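Local atomic coordinates of aminopeptidase P; XAA-pro aminopeptidase (Streptococcus thermophilus, PDB entry 3IL0), a protein that probably acts as a metal-dependent Xaa-Pro aminopeptidase of the M24B family, of which this chain is the N-terminal, non-catalytic domain. Residues A42-T47 against H68-I73; L52-S57 against K80-F85. All coordinates share one frame; numbering follows the deposited sequence.

Contact 1 (A42-T47 against H68-I73); sequences ATVFIT and HGFDII
V44 turns its CG1 anti to the backbone N (chi1 163°), and I46 sets CG1 beside its own backbone N (chi1 -61°) with CD1 extended beyond it, so that methyls of both side chains arrive at the far end of the F70 ring. V44 meets that ring at its edge: CG1 lies in the ring plane, 3.7 Å from CE1, while the second branch, CG2, is 4.1 Å from the same CE1. The end of I46 adds one more methyl, its CD1 standing 3.9 Å from CZ of F70 in an oblique position. Each aliphatic side chain runs at roughly a right angle to that of F70, and the contact is wholly apolar, burying 107 Å² in all. The two backbones stay well apart, the CA atoms of V44 and F70 being 9.0 Å from each other, because strand 51-55 lies between strand 42-47 and strand 71-74 in the mixed sheet of the creatinase/prolidase N-terminal domain. F70 precedes the edge strand 71-74 and spans the intervening strand, on the sheet face packed by helix 28-35. That helix supplies I31 against V44, L34 against I46 and T35 against F70, while F53 of the middle strand also touches the phenyl ring. Alternation along strand 42-47 sends T43 and F45 to the other face, where they meet helix 78-88. Immediately before F70, the carbonyl of G69 accepts a hydrogen bond from NH1 of R51, and the F70 side chain also touches R51.

Contact 2 (L52-S57 against K80-F85); sequences LFLTDS and KDIVKF
Helix 78-88 packs on one face of the mixed sheet, in the beta-alpha-beta crossover that leads from edge strand 71-74 to the parallel strand 93-97, and L52 and L54 of strand 51-55 supply part of its bed. The short strand and helix segments run nearly antiparallel, at 153°, with their axes 10.5 Å apart at the closest. Alternate residues of the strand face the helix, and the helix answers with D81, I82 and F85, which lie along one side of it. The clearest pairing is a CH-pi contact: L52 comes from the direction opposite to F85 and sets CD1 over the middle of one ring face, 3.6 Å from the ring centroid and 13° off its normal. In L52, CD1 is anti to CA (chi2 -174°), which carries this methyl up to the ring, whereas CD2 lies farther out above the same face, 4.1 Å from CE1 of F85. I82 is buried and also leans on T43 of the adjoining strand 42-47, while R50 packs on F85 from the turn before strand 51-55. L54 divides its two methyls between neighbouring helical residues: CD1 lies 4.0 Å from CG1 of I82, and CD2 is 3.9 Å from CB of D81. The aspartate gives its methylene to the core and turns its carboxylate to K84, one turn along the helix. There OD1 of D81 accepts NZ of K84 at 2.7 Å through its anti lone pair, forming a salt bridge.

Both contacts are buried, and they lie on opposite faces of the same sheet. Contact 1 joins strand 42-47 to the loop residue just before strand 71-74, on the face packed by helix 28-35, and all of its touching residues are core aliphatic or aromatic groups. Contact 2 joins strand to helix on the other face and reaches closer to the surface, where D81 and F85 are partly exposed and a charged pair borders the apolar patch. Strand 51-55 links them: the N of L54 probably donates a hydrogen bond to T43 O (2.7 Å), and I73 N one to F53 O (2.8 Å). On the helix 78-88 face, F45, which takes no part in contact 1, puts CE1 3.4 Å from I82 CG2.

Contact 1 (A42-T47 against H68-I73)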
# COMPACT_ATOMS: atom_id res chain seq x y z
N ALA A 42 3.67 -3.54 9.16
CA ALA A 42 3.27 -3.93 7.82
C ALA A 42 3.23 -2.65 6.95
O ALA A 42 2.98 -1.56 7.48
CB ALA A 42 1.90 -4.63 7.85
N THR A 43 3.52 -2.79 5.65
CA THR A 43 3.25 -1.74 4.63
C THR A 43 2.41 -2.43 3.59
O THR A 43 2.61 -3.63 3.29
CB THR A 43 4.55 -1.18 3.96
OG1 THR A 43 5.42 -0.58 4.94
CG2 THR A 43 4.24 -0.09 2.83
N VAL A 44 1.46 -1.69 3.04
CA VAL A 44 0.64 -2.20 1.94
C VAL A 44 0.87 -1.34 0.71
O VAL A 44 1.05 -0.11 0.81
CB VAL A 44 -0.82 -2.22 2.36
CG1 VAL A 44 -1.79 -2.34 1.16
CG2 VAL A 44 -0.99 -3.32 3.37
N PHE A 45 0.87 -1.98 -0.44
CA PHE A 45 1.05 -1.28 -1.66
C PHE A 45 0.12 -1.95 -2.66
O PHE A 45 0.38 -3.08 -3.05
CB PHE A 45 2.52 -1.34 -2.10
CG PHE A 45 2.83 -0.49 -3.32
CD1 PHE A 45 2.96 0.87 -3.21
CD2 PHE A 45 2.97 -1.05 -4.57
CE1 PHE A 45 3.24 1.66 -4.33
CE2 PHE A 45 3.26 -0.27 -5.73
CZ PHE A 45 3.40 1.08 -5.60
N ILE A 46 -0.92 -1.24 -3.11
CA ILE A 46 -1.96 -1.76 -4.01
C ILE A 46 -1.90 -1.01 -5.35
O ILE A 46 -1.85 0.25 -5.39
CB ILE A 46 -3.41 -1.67 -3.38
CG1 ILE A 46 -3.47 -2.52 -2.11
CG2 ILE A 46 -4.52 -2.19 -4.35
CD1 ILE A 46 -4.81 -2.40 -1.36
N THR A 47 -1.89 -1.79 -6.43
CA THR A 47 -2.00 -1.30 -7.81
C THR A 47 -3.34 -1.82 -8.49
O THR A 47 -4.11 -2.58 -7.88
CB THR A 47 -0.75 -1.79 -8.61
OG1 THR A 47 -0.92 -3.16 -8.97
CG2 THR A 47 0.52 -1.66 -7.71
N HIS A 68 -5.61 -12.58 3.47
CA HIS A 68 -6.03 -13.16 2.20
C HIS A 68 -6.16 -12.10 1.12
O HIS A 68 -6.45 -10.97 1.42
CB HIS A 68 -7.36 -13.92 2.39
CG HIS A 68 -7.33 -14.93 3.50
ND1 HIS A 68 -6.97 -16.25 3.31
CD2 HIS A 68 -7.59 -14.81 4.82
CE1 HIS A 68 -7.01 -16.89 4.46
NE2 HIS A 68 -7.39 -16.04 5.40
N GLY A 69 -5.92 -12.48 -0.14
CA GLY A 69 -5.94 -11.55 -1.32
C GLY A 69 -4.66 -10.74 -1.59
O GLY A 69 -4.62 -9.86 -2.45
N PHE A 70 -3.62 -11.05 -0.83
CA PHE A 70 -2.42 -10.24 -0.76
C PHE A 70 -1.21 -11.10 -0.93
O PHE A 70 -1.04 -12.14 -0.30
CB PHE A 70 -2.29 -9.54 0.57
CG PHE A 70 -2.94 -8.21 0.59
CD1 PHE A 70 -2.19 -7.06 0.65
CD2 PHE A 70 -4.32 -8.10 0.52
CE1 PHE A 70 -2.80 -5.83 0.66
CE2 PHE A 70 -4.93 -6.83 0.53
CZ PHE A 70 -4.17 -5.71 0.60
N ASP A 71 -0.35 -10.60 -1.77
CA ASP A 71 0.84 -11.25 -2.07
C ASP A 71 1.80 -10.79 -0.98
O ASP A 71 2.14 -9.63 -0.94
CB ASP A 71 1.23 -10.79 -3.45
CG ASP A 71 2.42 -11.43 -3.90
OD1 ASP A 71 3.36 -11.44 -3.09
OD2 ASP A 71 2.40 -11.94 -5.04
N ILE A 72 2.17 -11.70 -0.08
CA ILE A 72 2.99 -11.37 1.12
C ILE A 72 4.47 -11.33 0.72
O ILE A 72 4.96 -12.25 0.06
CB ILE A 72 2.84 -12.41 2.28
CG1 ILE A 72 1.40 -12.96 2.42
CG2 ILE A 72 3.34 -11.84 3.61
CD1 ILE A 72 0.31 -11.96 2.68
N ILE A 73 5.19 -10.27 1.12
CA ILE A 73 6.59 -10.08 0.76
C ILE A 73 7.38 -9.95 2.05
O ILE A 73 7.17 -9.04 2.86
CB ILE A 73 6.85 -8.83 -0.13
CG1 ILE A 73 5.87 -8.74 -1.31
CG2 ILE A 73 8.26 -8.83 -0.65
CD1 ILE A 73 5.93 -9.87 -2.31

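Contact 2 (L52-S57 against K80-F85)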
# COMPACT_ATOMS: atom_id res chain seq x y z
N LEU A 52 0.19 -5.90 -2.42
CA LEU A 52 1.36 -6.33 -1.70
C LEU A 52 1.22 -6.05 -0.22
O LEU A 52 0.75 -4.99 0.21
CB LEU A 52 2.59 -5.61 -2.23
CG LEU A 52 2.93 -5.72 -3.71
CD1 LEU A 52 4.27 -5.04 -3.96
CD2 LEU A 52 2.92 -7.25 -4.19
N PHE A 53 1.66 -7.02 0.57
CA PHE A 53 1.72 -6.83 2.01
C PHE A 53 3.16 -7.05 2.39
O PHE A 53 3.71 -8.12 2.10
CB PHE A 53 0.80 -7.85 2.73
CG PHE A 53 0.82 -7.75 4.23
CD1 PHE A 53 -0.20 -7.08 4.90
CD2 PHE A 53 1.86 -8.31 4.97
CE1 PHE A 53 -0.18 -6.97 6.28
CE2 PHE A 53 1.91 -8.18 6.34
CZ PHE A 53 0.87 -7.53 7.00
N LEU A 54 3.78 -6.08 3.04
CA LEU A 54 5.21 -6.19 3.28
C LEU A 54 5.50 -6.18 4.77
O LEU A 54 5.13 -5.24 5.47
CB LEU A 54 5.99 -5.08 2.52
CG LEU A 54 5.78 -4.99 0.99
CD1 LEU A 54 4.90 -3.82 0.62
CD2 LEU A 54 7.08 -4.86 0.27
N THR A 55 6.20 -7.21 5.23
CA THR A 55 6.64 -7.27 6.62
C THR A 55 8.00 -8.01 6.83
O THR A 55 8.55 -8.62 5.91
CB THR A 55 5.52 -7.87 7.48
OG1 THR A 55 5.83 -7.69 8.85
CG2 THR A 55 5.32 -9.34 7.15
N ASP A 56 8.53 -7.89 8.04
CA ASP A 56 9.77 -8.59 8.47
C ASP A 56 9.60 -10.12 8.70
O ASP A 56 8.49 -10.68 8.58
CB ASP A 56 10.32 -7.97 9.76
CG ASP A 56 9.35 -8.12 10.93
OD1 ASP A 56 8.70 -9.20 11.05
OD2 ASP A 56 9.23 -7.15 11.72
N SER A 57 10.72 -10.76 9.06
CA SER A 57 10.81 -12.23 9.18
C SER A 57 9.99 -12.73 10.36
O SER A 57 9.53 -13.89 10.40
CB SER A 57 12.26 -12.69 9.32
OG SER A 57 12.89 -11.99 10.37
N LYS A 80 12.11 0.08 -0.58
CA LYS A 80 13.09 -0.49 -1.52
C LYS A 80 12.44 -1.62 -2.28
O LYS A 80 12.56 -1.69 -3.49
CB LYS A 80 14.31 -1.02 -0.79
CG LYS A 80 15.61 -0.87 -1.58
CD LYS A 80 16.87 -1.46 -0.85
CE LYS A 80 16.92 -3.03 -0.89
NZ LYS A 80 16.63 -3.60 -2.26
N ASP A 81 11.71 -2.49 -1.59
CA ASP A 81 11.08 -3.58 -2.31
C ASP A 81 9.95 -3.13 -3.24
O ASP A 81 9.80 -3.71 -4.31
CB ASP A 81 10.61 -4.70 -1.35
CG ASP A 81 11.80 -5.44 -0.71
OD1 ASP A 81 12.65 -5.91 -1.52
OD2 ASP A 81 11.91 -5.51 0.54
N ILE A 82 9.18 -2.10 -2.85
CA ILE A 82 8.09 -1.59 -3.69
C ILE A 82 8.60 -1.02 -5.05
O ILE A 82 7.95 -1.16 -6.10
CB ILE A 82 7.29 -0.50 -2.97
CG1 ILE A 82 6.45 -1.12 -1.85
CG2 ILE A 82 6.36 0.25 -3.93
CD1 ILE A 82 5.88 -0.08 -0.87
N VAL A 83 9.75 -0.35 -4.98
CA VAL A 83 10.46 0.24 -6.12
C VAL A 83 10.68 -0.80 -7.25
O VAL A 83 10.43 -0.53 -8.41
CB VAL A 83 11.90 0.87 -5.66
CG1 VAL A 83 12.73 1.30 -6.80
CG2 VAL A 83 11.68 2.01 -4.80
N LYS A 84 11.10 -2.01 -6.92
CA LYS A 84 11.19 -3.04 -7.95
C LYS A 84 9.88 -3.24 -8.71
O LYS A 84 9.87 -3.36 -9.93
CB LYS A 84 11.51 -4.38 -7.33
CG LYS A 84 12.85 -4.54 -6.79
CD LYS A 84 13.00 -5.99 -6.37
CE LYS A 84 12.50 -6.26 -5.01
NZ LYS A 84 13.64 -5.93 -4.05
N PHE A 85 8.78 -3.35 -7.98
CA PHE A 85 7.49 -3.52 -8.56
C PHE A 85 7.13 -2.40 -9.49
O PHE A 85 6.64 -2.64 -10.61
CB PHE A 85 6.43 -3.73 -7.46
CG PHE A 85 6.51 -5.11 -6.83
CD1 PHE A 85 5.80 -6.20 -7.37
CD2 PHE A 85 7.41 -5.36 -5.79
CE1 PHE A 85 5.98 -7.50 -6.86
CE2 PHE A 85 7.54 -6.65 -5.25
CZ PHE A 85 6.83 -7.72 -5.79